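Local coordinates for UPF0255 protein frsA (Vibrio vulnificus, PDB 4I4C) that probably hydrolyses carboxylic esters as a serine esterase of the alpha/beta-hydrolase clan, at residues S47-L52 and E84-T89; A72-S77 and G96-E101; N51-Q56 and P313-D318; V15-A20 and S142-I147. All coordinates share one frame; numbering follows the deposited sequence.

Contact 1 of 4, residues S47-L52 and E84-T89; sequences SWYRNL and EQWLDT
S47 presents its backbone O to L87 N in a nearly straight hydrogen bond of 2.9 Å, and L87 CG lies against the same oxygen. At W48 the indole is covered on one face by L87 CB, 4.1 Å from the centroid of the six-membered ring, and on the opposite face by L52 CD2; D88 CB meets its edge. Y49 N donates to the syn lone pair of D88 OD1 over 2.7 Å. Y49 CA rides off-centre over the W86 indole, while the phenol leads away to hydrogen-bond D318. R50 grips D88 OD2 twice, through R50 N at 2.9 Å and through R50 NH1 at 3.0 Å, the latter a salt bridge from the anti side, 33° out of the carboxylate plane; R50 NE goes to the carbonyl of Y137. Two loops of the helical part are thus clasped by one buried aspartate, set in the type I beta turn W86-T89, whose carboxylate spans consecutive backbone amides and an arginine.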
loop_
_atom_site.group_PDB
_atom_site.type_symbol
_atom_site.label_atom_id
_atom_site.label_comp_id
_atom_site.label_asym_id
_atom_site.label_seq_id
_atom_site.Cartn_x
_atom_site.Cartn_y
_atom_site.Cartn_z
ATOM N N SER A 47 -19.673 7.771 -8.439
ATOM C CA SER A 47 -20.689 7.432 -7.422
ATOM C C SER A 47 -20.081 7.197 -6.049
ATOM O O SER A 47 -20.793 6.878 -5.092
ATOM C CB SER A 47 -21.435 6.143 -7.829
ATOM O OG SER A 47 -22.324 6.376 -8.905
ATOM N N TRP A 48 -18.757 7.299 -5.963
ATOM C CA TRP A 48 -18.050 6.995 -4.738
ATOM C C TRP A 48 -17.005 8.068 -4.537
ATOM O O TRP A 48 -16.441 8.561 -5.513
ATOM C CB TRP A 48 -17.352 5.628 -4.846
ATOM C CG TRP A 48 -18.276 4.479 -5.046
ATOM C CD1 TRP A 48 -18.637 3.918 -6.237
ATOM C CD2 TRP A 48 -18.953 3.724 -4.025
ATOM N NE1 TRP A 48 -19.503 2.876 -6.024
ATOM C CE2 TRP A 48 -19.710 2.732 -4.676
ATOM C CE3 TRP A 48 -18.985 3.788 -2.626
ATOM C CZ2 TRP A 48 -20.495 1.812 -3.980
ATOM C CZ3 TRP A 48 -19.767 2.871 -1.933
ATOM C CH2 TRP A 48 -20.513 1.900 -2.612
ATOM N N TYR A 49 -16.773 8.452 -3.283
ATOM C CA TYR A 49 -15.665 9.357 -2.942
ATOM C C TYR A 49 -14.359 8.577 -3.063
ATOM O O TYR A 49 -13.466 8.931 -3.851
ATOM C CB TYR A 49 -15.834 9.909 -1.523
ATOM C CG TYR A 49 -14.531 10.331 -0.876
ATOM C CD1 TYR A 49 -13.851 11.464 -1.302
ATOM C CD2 TYR A 49 -13.981 9.584 0.165
ATOM C CE1 TYR A 49 -12.635 11.840 -0.702
ATOM C CE2 TYR A 49 -12.799 9.953 0.768
ATOM C CZ TYR A 49 -12.124 11.069 0.335
ATOM O OH TYR A 49 -10.936 11.410 0.948
ATOM N N ARG A 50 -14.267 7.493 -2.297
ATOM C CA ARG A 50 -13.126 6.589 -2.391
ATOM C C ARG A 50 -12.999 5.965 -3.773
ATOM O O ARG A 50 -13.990 5.715 -4.434
ATOM C CB ARG A 50 -13.265 5.478 -1.351
ATOM C CG ARG A 50 -13.034 5.974 0.053
ATOM C CD ARG A 50 -13.548 4.977 1.060
ATOM N NE ARG A 50 -13.397 5.464 2.435
ATOM C CZ ARG A 50 -14.301 6.200 3.086
ATOM N NH1 ARG A 50 -15.425 6.592 2.482
ATOM N NH2 ARG A 50 -14.065 6.569 4.336
ATOM N N ASN A 51 -11.765 5.733 -4.214
ATOM C CA ASN A 51 -11.559 4.842 -5.339
ATOM C C ASN A 51 -11.747 3.419 -4.833
ATOM O O ASN A 51 -11.006 2.952 -3.974
ATOM C CB ASN A 51 -10.176 5.025 -5.969
ATOM C CG ASN A 51 -9.971 4.139 -7.194
ATOM O OD1 ASN A 51 -9.093 3.285 -7.205
ATOM N ND2 ASN A 51 -10.800 4.328 -8.222
ATOM N N LEU A 52 -12.783 2.762 -5.340
ATOM C CA LEU A 52 -13.103 1.382 -4.991
ATOM C C LEU A 52 -12.104 0.412 -5.609
ATOM O O LEU A 52 -11.861 0.441 -6.818
ATOM C CB LEU A 52 -14.499 1.039 -5.504
ATOM C CG LEU A 52 -15.574 0.834 -4.460
ATOM C CD1 LEU A 52 -15.548 1.972 -3.470
ATOM C CD2 LEU A 52 -16.925 0.698 -5.151
ATOM N N GLU A 84 -24.412 13.505 -1.443
ATOM C CA GLU A 84 -25.273 12.386 -1.812
ATOM C C GLU A 84 -24.832 11.702 -3.113
ATOM O O GLU A 84 -25.193 10.556 -3.356
ATOM C CB GLU A 84 -26.750 12.806 -1.867
ATOM C CG GLU A 84 -27.349 13.245 -0.509
ATOM C CD GLU A 84 -27.505 12.107 0.496
ATOM O OE1 GLU A 84 -27.727 10.947 0.075
ATOM O OE2 GLU A 84 -27.412 12.377 1.716
ATOM N N GLN A 85 -24.046 12.395 -3.935
ATOM C CA GLN A 85 -23.474 11.767 -5.136
ATOM C C GLN A 85 -22.529 10.630 -4.747
ATOM O O GLN A 85 -22.398 9.638 -5.468
ATOM C CB GLN A 85 -22.707 12.793 -5.981
ATOM C CG GLN A 85 -22.206 12.243 -7.320
ATOM C CD GLN A 85 -21.395 13.255 -8.122
ATOM O OE1 GLN A 85 -21.833 14.386 -8.329
ATOM N NE2 GLN A 85 -20.198 12.848 -8.575
ATOM N N TRP A 86 -21.866 10.796 -3.606
ATOM C CA TRP A 86 -20.853 9.857 -3.137
ATOM C C TRP A 86 -21.412 8.900 -2.081
ATOM O O TRP A 86 -21.541 9.255 -0.914
ATOM C CB TRP A 86 -19.643 10.633 -2.593
ATOM C CG TRP A 86 -18.838 11.343 -3.671
ATOM C CD1 TRP A 86 -18.895 11.121 -5.019
ATOM C CD2 TRP A 86 -17.877 12.387 -3.480
ATOM N NE1 TRP A 86 -18.012 11.949 -5.677
ATOM C CE2 TRP A 86 -17.378 12.737 -4.756
ATOM C CE3 TRP A 86 -17.385 13.058 -2.356
ATOM C CZ2 TRP A 86 -16.414 13.724 -4.932
ATOM C CZ3 TRP A 86 -16.429 14.047 -2.539
ATOM C CH2 TRP A 86 -15.957 14.371 -3.812
ATOM N N LEU A 87 -21.723 7.680 -2.508
ATOM C CA LEU A 87 -22.420 6.698 -1.675
ATOM C C LEU A 87 -21.719 6.345 -0.364
ATOM O O LEU A 87 -22.371 6.057 0.636
ATOM C CB LEU A 87 -22.725 5.435 -2.490
ATOM C CG LEU A 87 -23.571 5.722 -3.728
ATOM C CD1 LEU A 87 -23.762 4.488 -4.587
ATOM C CD2 LEU A 87 -24.918 6.319 -3.319
ATOM N N ASP A 88 -20.394 6.376 -0.369
ATOM C CA ASP A 88 -19.600 6.049 0.817
ATOM C C ASP A 88 -19.426 7.204 1.819
ATOM O O ASP A 88 -18.606 7.107 2.737
ATOM C CB ASP A 88 -18.222 5.536 0.396
ATOM C CG ASP A 88 -17.516 6.480 -0.565
ATOM O OD1 ASP A 88 -18.204 7.050 -1.438
ATOM O OD2 ASP A 88 -16.283 6.671 -0.431
ATOM N N THR A 89 -20.186 8.287 1.687
ATOM C CA THR A 89 -19.998 9.389 2.650
ATOM C C THR A 89 -21.116 9.577 3.692
ATOM O O THR A 89 -21.339 10.688 4.156
ATOM C CB THR A 89 -19.673 10.753 1.975
ATOM O OG1 THR A 89 -20.807 11.228 1.235
ATOM C CG2 THR A 89 -18.432 10.636 1.038
HETATM O O HOH W 1 -16.568 8.139 5.221
#

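Contact 2 of 4, residues A72-S77 and G96-E101; sequences ARIASS and GNWAYE
I74 and R73, near the end of helix 64-75, pack on G96, W98 and E101 at the start of helix 98-114, in a buried contact between two helix ends that is apolar at one side and water-bridged at the other. The isoleucine fills the apolar side: I74 CD1 presses on the W98 indole at CE3, 3.6 Å away, and I74 CG1 runs past E101 CB at 3.8 Å, the two chains sliding by in opposite directions. W98 NE1 is hydrogen-bonded to the carbonyl of I134, which helps hold the indole's rotation. On the polar side R73 crosses E101 at about a right angle, its CD 3.5 Å from E101 OE1, yet the two charged groups do not touch directly. Water 2 joins them instead, accepting from R73 NH1 at 2.9 Å and donating to E101 OE2 at 2.6 Å. E101 OE2 also takes the G96 N-H on its anti lone pair at 2.8 Å; the bend of the glutamate at chi2 (-65°) brings CD back toward the start of its own helix. Lacking a side chain, G96 lets S77 CB within 3.5 Å of its CA, and its phi is 95°, easily adopted by glycine. N97 OD1 accepts from Y100 N in the carbonyl plane at 2.8 Å, an asparagine N-cap of helix 98-114 just after a glycine with positive phi.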
loop_
_atom_site.group_PDB
_atom_site.type_symbol
_atom_site.label_atom_id
_atom_site.label_comp_id
_atom_site.label_asym_id
_atom_site.label_seq_id
_atom_site.Cartn_x
_atom_site.Cartn_y
_atom_site.Cartn_z
ATOM N N ALA A 72 -23.140 -2.953 -0.313
ATOM C CA ALA A 72 -24.580 -2.743 -0.442
ATOM C C ALA A 72 -25.162 -2.009 0.764
ATOM O O ALA A 72 -25.948 -1.085 0.598
ATOM C CB ALA A 72 -25.303 -4.060 -0.681
ATOM N N ARG A 73 -24.776 -2.400 1.974
ATOM C CA ARG A 73 -25.269 -1.700 3.163
ATOM C C ARG A 73 -24.808 -0.230 3.172
ATOM O O ARG A 73 -25.503 0.642 3.691
ATOM C CB ARG A 73 -24.829 -2.408 4.449
ATOM C CG ARG A 73 -25.574 -3.709 4.771
ATOM C CD ARG A 73 -24.969 -4.351 6.013
ATOM N NE ARG A 73 -25.784 -5.456 6.522
ATOM C CZ ARG A 73 -26.761 -5.320 7.419
ATOM N NH1 ARG A 73 -27.040 -4.129 7.925
ATOM N NH2 ARG A 73 -27.449 -6.382 7.825
ATOM N N ILE A 74 -23.637 0.032 2.589
ATOM C CA ILE A 74 -23.094 1.385 2.470
ATOM C C ILE A 74 -23.852 2.188 1.411
ATOM O O ILE A 74 -24.252 3.335 1.640
ATOM C CB ILE A 74 -21.593 1.358 2.069
ATOM C CG1 ILE A 74 -20.713 0.888 3.237
ATOM C CG2 ILE A 74 -21.148 2.738 1.557
ATOM C CD1 ILE A 74 -19.252 0.619 2.825
ATOM N N ALA A 75 -24.039 1.586 0.245
ATOM C CA ALA A 75 -24.685 2.287 -0.863
ATOM C C ALA A 75 -26.215 2.405 -0.699
ATOM O O ALA A 75 -26.823 3.321 -1.257
ATOM C CB ALA A 75 -24.340 1.631 -2.165
ATOM N N SER A 76 -26.816 1.479 0.050
ATOM C CA SER A 76 -28.272 1.450 0.285
ATOM C C SER A 76 -28.728 2.365 1.390
ATOM O O SER A 76 -29.922 2.520 1.601
ATOM C CB SER A 76 -28.750 0.043 0.685
ATOM O OG SER A 76 -28.803 -0.805 -0.434
ATOM N N SER A 77 -27.789 2.920 2.139
ATOM C CA SER A 77 -28.147 3.648 3.340
ATOM C C SER A 77 -29.021 4.873 3.067
ATOM O O SER A 77 -28.857 5.563 2.050
ATOM C CB SER A 77 -26.910 4.040 4.126
ATOM O OG SER A 77 -27.266 4.748 5.299
ATOM N N GLY A 96 -24.457 2.297 7.406
ATOM C CA GLY A 96 -24.220 3.040 6.179
ATOM C C GLY A 96 -22.856 3.706 6.096
ATOM O O GLY A 96 -22.364 3.970 5.007
ATOM N N ASN A 97 -22.243 3.989 7.240
ATOM C CA ASN A 97 -20.918 4.616 7.253
ATOM C C ASN A 97 -19.860 3.610 6.797
ATOM O O ASN A 97 -19.917 2.442 7.166
ATOM C CB ASN A 97 -20.597 5.179 8.647
ATOM C CG ASN A 97 -19.127 5.621 8.803
ATOM O OD1 ASN A 97 -18.265 4.827 9.176
ATOM N ND2 ASN A 97 -18.863 6.894 8.561
ATOM N N TRP A 98 -18.903 4.074 5.992
ATOM C CA TRP A 98 -17.876 3.201 5.425
ATOM C C TRP A 98 -17.078 2.483 6.518
ATOM O O TRP A 98 -17.023 1.256 6.542
ATOM C CB TRP A 98 -16.934 4.004 4.524
ATOM C CG TRP A 98 -15.781 3.194 3.991
ATOM C CD1 TRP A 98 -14.613 2.895 4.632
ATOM C CD2 TRP A 98 -15.692 2.606 2.698
ATOM N NE1 TRP A 98 -13.807 2.146 3.818
ATOM C CE2 TRP A 98 -14.448 1.952 2.621
ATOM C CE3 TRP A 98 -16.549 2.568 1.587
ATOM C CZ2 TRP A 98 -14.041 1.261 1.487
ATOM C CZ3 TRP A 98 -16.149 1.882 0.462
ATOM C CH2 TRP A 98 -14.895 1.243 0.415
ATOM N N ALA A 99 -16.492 3.247 7.435
ATOM C CA ALA A 99 -15.754 2.643 8.551
ATOM C C ALA A 99 -16.622 1.699 9.374
ATOM O O ALA A 99 -16.182 0.627 9.749
ATOM C CB ALA A 99 -15.159 3.705 9.448
ATOM N N TYR A 100 -17.850 2.115 9.663
ATOM C CA TYR A 100 -18.757 1.303 10.483
ATOM C C TYR A 100 -19.034 -0.050 9.832
ATOM O O TYR A 100 -18.946 -1.095 10.474
ATOM C CB TYR A 100 -20.076 2.040 10.687
ATOM C CG TYR A 100 -21.083 1.268 11.515
ATOM C CD1 TYR A 100 -22.010 0.429 10.911
ATOM C CD2 TYR A 100 -21.095 1.369 12.898
ATOM C CE1 TYR A 100 -22.929 -0.286 11.666
ATOM C CE2 TYR A 100 -22.016 0.663 13.665
ATOM C CZ TYR A 100 -22.925 -0.164 13.042
ATOM O OH TYR A 100 -23.836 -0.878 13.787
ATOM N N GLU A 101 -19.380 -0.028 8.549
ATOM C CA GLU A 101 -19.790 -1.255 7.887
ATOM C C GLU A 101 -18.609 -2.196 7.692
ATOM O O GLU A 101 -18.772 -3.412 7.808
ATOM C CB GLU A 101 -20.520 -0.979 6.567
ATOM C CG GLU A 101 -21.874 -0.222 6.716
ATOM C CD GLU A 101 -22.962 -1.000 7.454
ATOM O OE1 GLU A 101 -22.780 -2.194 7.757
ATOM O OE2 GLU A 101 -24.027 -0.400 7.729
HETATM O O HOH W 2 -26.427 -1.349 7.523
#

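Contact 3 of 4, residues N51-Q56 and P313-D318; sequences NLRRLQ and PKMYLD
N51 and R53 meet M315 and Y316 through a short chain of polar contacts. A nearly straight bond lies within one segment: R53 NE donates to N51 OD1 at 3.0 Å (176°), on a lone pair and in the guanidinium plane, which steadies both side chains. Across the contact the bonds are weak. R53 NH2 reaches Y316 OH at 3.4 Å, the side chains meeting tip to tip with their planes 25° apart, and N51 N points at the M315 thioether, 3.4 Å from SD. The bend at chi3 (76°) swings M315 CE toward R53 NH2, 4.1 Å away. R53 NH2 also forms a salt bridge with D203, and N51 O accepts from Y137 OH, so both residues are secured from outside as well. The Y316 side chain lies about 4 Å from a bound hexanoic acid, nearest atoms. The D203 salt bridge probably offsets the arginine's charge, and the weak R53 bond alone would give Y316 OH only a loose hold near that ligand.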
loop_
_atom_site.group_PDB
_atom_site.type_symbol
_atom_site.label_atom_id
_atom_site.label_comp_id
_atom_site.label_asym_id
_atom_site.label_seq_id
_atom_site.Cartn_x
_atom_site.Cartn_y
_atom_site.Cartn_z
ATOM N N ASN A 51 -11.765 5.733 -4.214
ATOM C CA ASN A 51 -11.559 4.842 -5.339
ATOM C C ASN A 51 -11.747 3.419 -4.833
ATOM O O ASN A 51 -11.006 2.952 -3.974
ATOM C CB ASN A 51 -10.176 5.025 -5.969
ATOM C CG ASN A 51 -9.971 4.139 -7.194
ATOM O OD1 ASN A 51 -9.093 3.285 -7.205
ATOM N ND2 ASN A 51 -10.800 4.328 -8.222
ATOM N N LEU A 52 -12.783 2.762 -5.340
ATOM C CA LEU A 52 -13.103 1.382 -4.991
ATOM C C LEU A 52 -12.104 0.412 -5.609
ATOM O O LEU A 52 -11.861 0.441 -6.818
ATOM C CB LEU A 52 -14.499 1.039 -5.504
ATOM C CG LEU A 52 -15.574 0.834 -4.460
ATOM C CD1 LEU A 52 -15.548 1.972 -3.470
ATOM C CD2 LEU A 52 -16.925 0.698 -5.151
ATOM N N ARG A 53 -11.538 -0.442 -4.766
ATOM C CA ARG A 53 -10.557 -1.437 -5.187
ATOM C C ARG A 53 -11.106 -2.864 -5.000
ATOM O O ARG A 53 -10.432 -3.714 -4.406
ATOM C CB ARG A 53 -9.301 -1.289 -4.334
ATOM C CG ARG A 53 -8.792 0.142 -4.195
ATOM C CD ARG A 53 -7.593 0.390 -5.076
ATOM N NE ARG A 53 -7.329 1.821 -5.247
ATOM C CZ ARG A 53 -6.409 2.508 -4.576
ATOM N NH1 ARG A 53 -5.646 1.904 -3.675
ATOM N NH2 ARG A 53 -6.250 3.807 -4.808
ATOM N N ARG A 54 -12.326 -3.113 -5.477
ATOM C CA ARG A 54 -12.983 -4.419 -5.320
ATOM C C ARG A 54 -12.085 -5.622 -5.615
ATOM O O ARG A 54 -11.935 -6.506 -4.771
ATOM C CB ARG A 54 -14.218 -4.526 -6.216
ATOM C CG ARG A 54 -15.472 -3.868 -5.711
ATOM C CD ARG A 54 -16.590 -4.216 -6.684
ATOM N NE ARG A 54 -17.925 -3.954 -6.161
ATOM C CZ ARG A 54 -18.603 -2.830 -6.378
ATOM N NH1 ARG A 54 -18.066 -1.855 -7.096
ATOM N NH2 ARG A 54 -19.822 -2.677 -5.874
ATOM N N LEU A 55 -11.511 -5.659 -6.818
ATOM C CA LEU A 55 -10.632 -6.758 -7.224
ATOM C C LEU A 55 -9.330 -6.831 -6.410
ATOM O O LEU A 55 -8.849 -7.923 -6.108
ATOM C CB LEU A 55 -10.340 -6.687 -8.733
ATOM C CG LEU A 55 -11.607 -6.890 -9.572
ATOM C CD1 LEU A 55 -11.347 -6.876 -11.069
ATOM C CD2 LEU A 55 -12.238 -8.185 -9.192
ATOM N N GLN A 56 -8.768 -5.680 -6.047
ATOM C CA GLN A 56 -7.569 -5.670 -5.203
ATOM C C GLN A 56 -7.871 -6.277 -3.834
ATOM O O GLN A 56 -7.129 -7.104 -3.322
ATOM C CB GLN A 56 -7.030 -4.253 -5.029
ATOM C CG GLN A 56 -5.713 -4.187 -4.271
ATOM C CD GLN A 56 -5.403 -2.793 -3.738
ATOM O OE1 GLN A 56 -5.222 -1.854 -4.503
ATOM N NE2 GLN A 56 -5.349 -2.659 -2.417
ATOM N N PRO A 313 -9.232 12.546 -8.935
ATOM C CA PRO A 313 -10.327 12.531 -7.961
ATOM C C PRO A 313 -9.877 13.051 -6.594
ATOM O O PRO A 313 -8.704 12.941 -6.247
ATOM C CB PRO A 313 -10.712 11.046 -7.891
ATOM C CG PRO A 313 -10.397 10.542 -9.271
ATOM C CD PRO A 313 -9.106 11.254 -9.641
ATOM N N LYS A 314 -10.808 13.618 -5.836
ATOM C CA LYS A 314 -10.483 14.225 -4.553
ATOM C C LYS A 314 -9.790 13.273 -3.581
ATOM O O LYS A 314 -8.969 13.704 -2.770
ATOM C CB LYS A 314 -11.753 14.787 -3.906
ATOM C CG LYS A 314 -11.487 15.492 -2.602
ATOM C CD LYS A 314 -12.769 16.048 -1.961
ATOM C CE LYS A 314 -12.402 16.740 -0.647
ATOM N NZ LYS A 314 -13.619 17.304 0.003
ATOM N N MET A 315 -10.118 11.979 -3.648
ATOM C CA MET A 315 -9.506 11.016 -2.720
ATOM C C MET A 315 -7.984 10.989 -2.828
ATOM O O MET A 315 -7.293 10.891 -1.820
ATOM C CB MET A 315 -10.036 9.593 -2.912
ATOM C CG MET A 315 -9.763 8.714 -1.685
ATOM S SD MET A 315 -9.566 6.940 -1.948
ATOM C CE MET A 315 -7.904 6.871 -2.624
ATOM N N TYR A 316 -7.469 11.096 -4.046
ATOM C CA TYR A 316 -6.007 11.093 -4.245
ATOM C C TYR A 316 -5.355 12.364 -3.711
ATOM O O TYR A 316 -4.309 12.313 -3.048
ATOM C CB TYR A 316 -5.630 10.833 -5.720
ATOM C CG TYR A 316 -6.098 9.463 -6.204
ATOM C CD1 TYR A 316 -5.336 8.319 -5.957
ATOM C CD2 TYR A 316 -7.312 9.306 -6.878
ATOM C CE1 TYR A 316 -5.760 7.064 -6.374
ATOM C CE2 TYR A 316 -7.745 8.044 -7.308
ATOM C CZ TYR A 316 -6.957 6.930 -7.048
ATOM O OH TYR A 316 -7.358 5.674 -7.455
ATOM N N LEU A 317 -5.972 13.503 -4.001
ATOM C CA LEU A 317 -5.480 14.773 -3.495
ATOM C C LEU A 317 -5.564 14.814 -1.958
ATOM O O LEU A 317 -4.673 15.357 -1.307
ATOM C CB LEU A 317 -6.249 15.928 -4.141
ATOM C CG LEU A 317 -6.019 16.062 -5.655
ATOM C CD1 LEU A 317 -7.050 17.005 -6.287
ATOM C CD2 LEU A 317 -4.602 16.557 -5.935
ATOM N N ASP A 318 -6.609 14.210 -1.384
ATOM C CA ASP A 318 -6.743 14.141 0.077
ATOM C C ASP A 318 -5.613 13.297 0.684
ATOM O O ASP A 318 -4.982 13.690 1.669
ATOM C CB ASP A 318 -8.100 13.550 0.504
ATOM C CG ASP A 318 -9.303 14.494 0.263
ATOM O OD1 ASP A 318 -9.145 15.690 -0.090
ATOM O OD2 ASP A 318 -10.443 14.016 0.470
#

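Contact 4 of 4, residues V15-A20 and S142-I147; sequences VKHKQA and SDNLAI
The N-terminal segment lies against the N-capped first turn of helix 144-163, with H17 and A20, the two ends of a type I beta turn, resting on N144 and L145. The imidazole of H17 crosses the N144 side chain at about a right angle, its plane turned 42° from that of the amide. N144 CB sits over one face as a CH-pi contact, 4.0 Å from the ring centroid, with H17 CD2 the nearest ring atom at 3.6 Å; K16 CB lies over the opposite face. L145 supplies the apolar partner. Its CG stands anti to its own carbonyl carbon (chi1 -69°) and meets A20 CB at 3.9 Å, while L145 CD2 touches H17 CB at 3.7 Å. The turn itself is closed by A20 N donating to H17 O at 3.3 Å, so the two side chains that reach the helix project from a braced piece of backbone. On the helix side D143 is the N-cap: A146 N donates to D143 OD1 at 3.1 Å, approaching from above the carboxylate plane. The other carboxylate oxygen, OD2, is hydrogen-bonded to T23 of helix 23-26, the helix that follows the turn. L145 also touches F14, Y93 and N97, and K18 pairs by backbone with Y93, which places the segment where helix 144-163, helix 23-26 and the loop leading into helix 98-114 converge.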
loop_
_atom_site.group_PDB
_atom_site.type_symbol
_atom_site.label_atom_id
_atom_site.label_comp_id
_atom_site.label_asym_id
_atom_site.label_seq_id
_atom_site.Cartn_x
_atom_site.Cartn_y
_atom_site.Cartn_z
ATOM N N VAL A 15 -16.728 4.464 20.597
ATOM C CA VAL A 15 -17.853 5.025 21.354
ATOM C C VAL A 15 -17.746 6.553 21.497
ATOM O O VAL A 15 -18.749 7.273 21.458
ATOM C CB VAL A 15 -18.007 4.334 22.741
ATOM C CG1 VAL A 15 -16.836 4.681 23.673
ATOM C CG2 VAL A 15 -19.340 4.689 23.373
ATOM N N LYS A 16 -16.511 7.030 21.620
ATOM C CA LYS A 16 -16.206 8.453 21.704
ATOM C C LYS A 16 -16.369 9.127 20.331
ATOM O O LYS A 16 -16.294 10.347 20.216
ATOM C CB LYS A 16 -14.772 8.617 22.234
ATOM C CG LYS A 16 -14.295 10.039 22.499
ATOM C CD LYS A 16 -12.883 10.030 23.073
ATOM C CE LYS A 16 -12.217 11.397 22.969
ATOM N NZ LYS A 16 -12.946 12.450 23.734
ATOM N N HIS A 17 -16.613 8.333 19.290
ATOM C CA HIS A 17 -16.627 8.867 17.925
ATOM C C HIS A 17 -17.931 8.622 17.170
ATOM O O HIS A 17 -17.920 8.463 15.954
ATOM C CB HIS A 17 -15.437 8.315 17.126
ATOM C CG HIS A 17 -14.111 8.604 17.755
ATOM N ND1 HIS A 17 -13.301 7.618 18.276
ATOM C CD2 HIS A 17 -13.464 9.775 17.969
ATOM C CE1 HIS A 17 -12.212 8.168 18.782
ATOM N NE2 HIS A 17 -12.286 9.477 18.607
ATOM N N LYS A 18 -19.050 8.600 17.891
ATOM C CA LYS A 18 -20.357 8.379 17.282
ATOM C C LYS A 18 -20.613 9.394 16.166
ATOM O O LYS A 18 -21.213 9.071 15.135
ATOM C CB LYS A 18 -21.453 8.478 18.352
ATOM C CG LYS A 18 -22.889 8.444 17.835
ATOM C CD LYS A 18 -23.308 7.041 17.407
ATOM C CE LYS A 18 -24.827 6.916 17.273
ATOM N NZ LYS A 18 -25.397 7.801 16.212
ATOM N N GLN A 19 -20.142 10.621 16.377
ATOM C CA GLN A 19 -20.441 11.725 15.475
ATOM C C GLN A 19 -19.184 12.266 14.811
ATOM O O GLN A 19 -19.124 13.445 14.488
ATOM C CB GLN A 19 -21.112 12.856 16.254
ATOM C CG GLN A 19 -22.328 13.439 15.585
ATOM C CD GLN A 19 -23.302 14.034 16.587
ATOM O OE1 GLN A 19 -23.988 13.310 17.315
ATOM N NE2 GLN A 19 -23.364 15.359 16.633
ATOM N N ALA A 20 -18.185 11.413 14.616
ATOM C CA ALA A 20 -16.911 11.848 14.031
ATOM C C ALA A 20 -17.069 12.511 12.658
ATOM O O ALA A 20 -17.979 12.184 11.893
ATOM C CB ALA A 20 -15.935 10.692 13.957
ATOM N N SER A 142 -6.206 12.834 9.875
ATOM C CA SER A 142 -7.101 13.471 10.826
ATOM C C SER A 142 -8.404 12.693 10.976
ATOM O O SER A 142 -9.345 13.169 11.606
ATOM C CB SER A 142 -7.384 14.906 10.394
ATOM O OG SER A 142 -7.980 14.925 9.108
ATOM N N ASP A 143 -8.452 11.491 10.404
ATOM C CA ASP A 143 -9.676 10.694 10.394
ATOM C C ASP A 143 -9.779 9.856 11.665
ATOM O O ASP A 143 -9.082 8.856 11.810
ATOM C CB ASP A 143 -9.692 9.802 9.147
ATOM C CG ASP A 143 -11.045 9.135 8.890
ATOM O OD1 ASP A 143 -11.818 8.889 9.846
ATOM O OD2 ASP A 143 -11.313 8.817 7.708
ATOM N N ASN A 144 -10.653 10.274 12.584
ATOM C CA ASN A 144 -10.800 9.582 13.864
ATOM C C ASN A 144 -11.275 8.133 13.697
ATOM O O ASN A 144 -10.765 7.226 14.357
ATOM C CB ASN A 144 -11.754 10.340 14.806
ATOM C CG ASN A 144 -11.214 11.692 15.228
ATOM O OD1 ASN A 144 -10.013 11.936 15.169
ATOM N ND2 ASN A 144 -12.107 12.578 15.667
ATOM N N LEU A 145 -12.251 7.916 12.819
ATOM C CA LEU A 145 -12.746 6.558 12.606
ATOM C C LEU A 145 -11.664 5.668 12.009
ATOM O O LEU A 145 -11.549 4.490 12.355
ATOM C CB LEU A 145 -13.986 6.559 11.718
ATOM C CG LEU A 145 -15.233 7.165 12.362
ATOM C CD1 LEU A 145 -16.448 6.787 11.571
ATOM C CD2 LEU A 145 -15.374 6.735 13.817
ATOM N N ALA A 146 -10.861 6.250 11.121
ATOM C CA ALA A 146 -9.815 5.503 10.444
ATOM C C ALA A 146 -8.660 5.178 11.382
ATOM O O ALA A 146 -8.074 4.108 11.290
ATOM C CB ALA A 146 -9.311 6.266 9.235
ATOM N N ILE A 147 -8.330 6.110 12.278
ATOM C CA ILE A 147 -7.251 5.883 13.244
ATOM C C ILE A 147 -7.575 4.663 14.084
ATOM O O ILE A 147 -6.756 3.761 14.241
ATOM C CB ILE A 147 -7.068 7.092 14.190
ATOM C CG1 ILE A 147 -6.514 8.291 13.418
ATOM C CG2 ILE A 147 -6.116 6.731 15.326
ATOM C CD1 ILE A 147 -5.127 8.055 12.860
#

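From the N terminus, contact 4 closes a loop from 15-20 to 142-147, shorter than that of contact 3, and contacts 1 and 2 both fall within it. Contact 1 ties 47-52 to 84-89, and contact 2 crosses it, joining 72-77 to 96-101; the two pack through R50 and D88 on W98. Contact 3 starts from the same stretch as contact 1, sharing N51 and L52, but runs on to 313-318; it crosses contact 4 and encloses contact 2. Contacts 1 and 3 also touch through Y49 and D318. Contacts 2 and 4 meet at L145. Together they tie the N-terminal loops and helices to one another and to helix 314-323, which comes after strand 291-295 and helix 306-309.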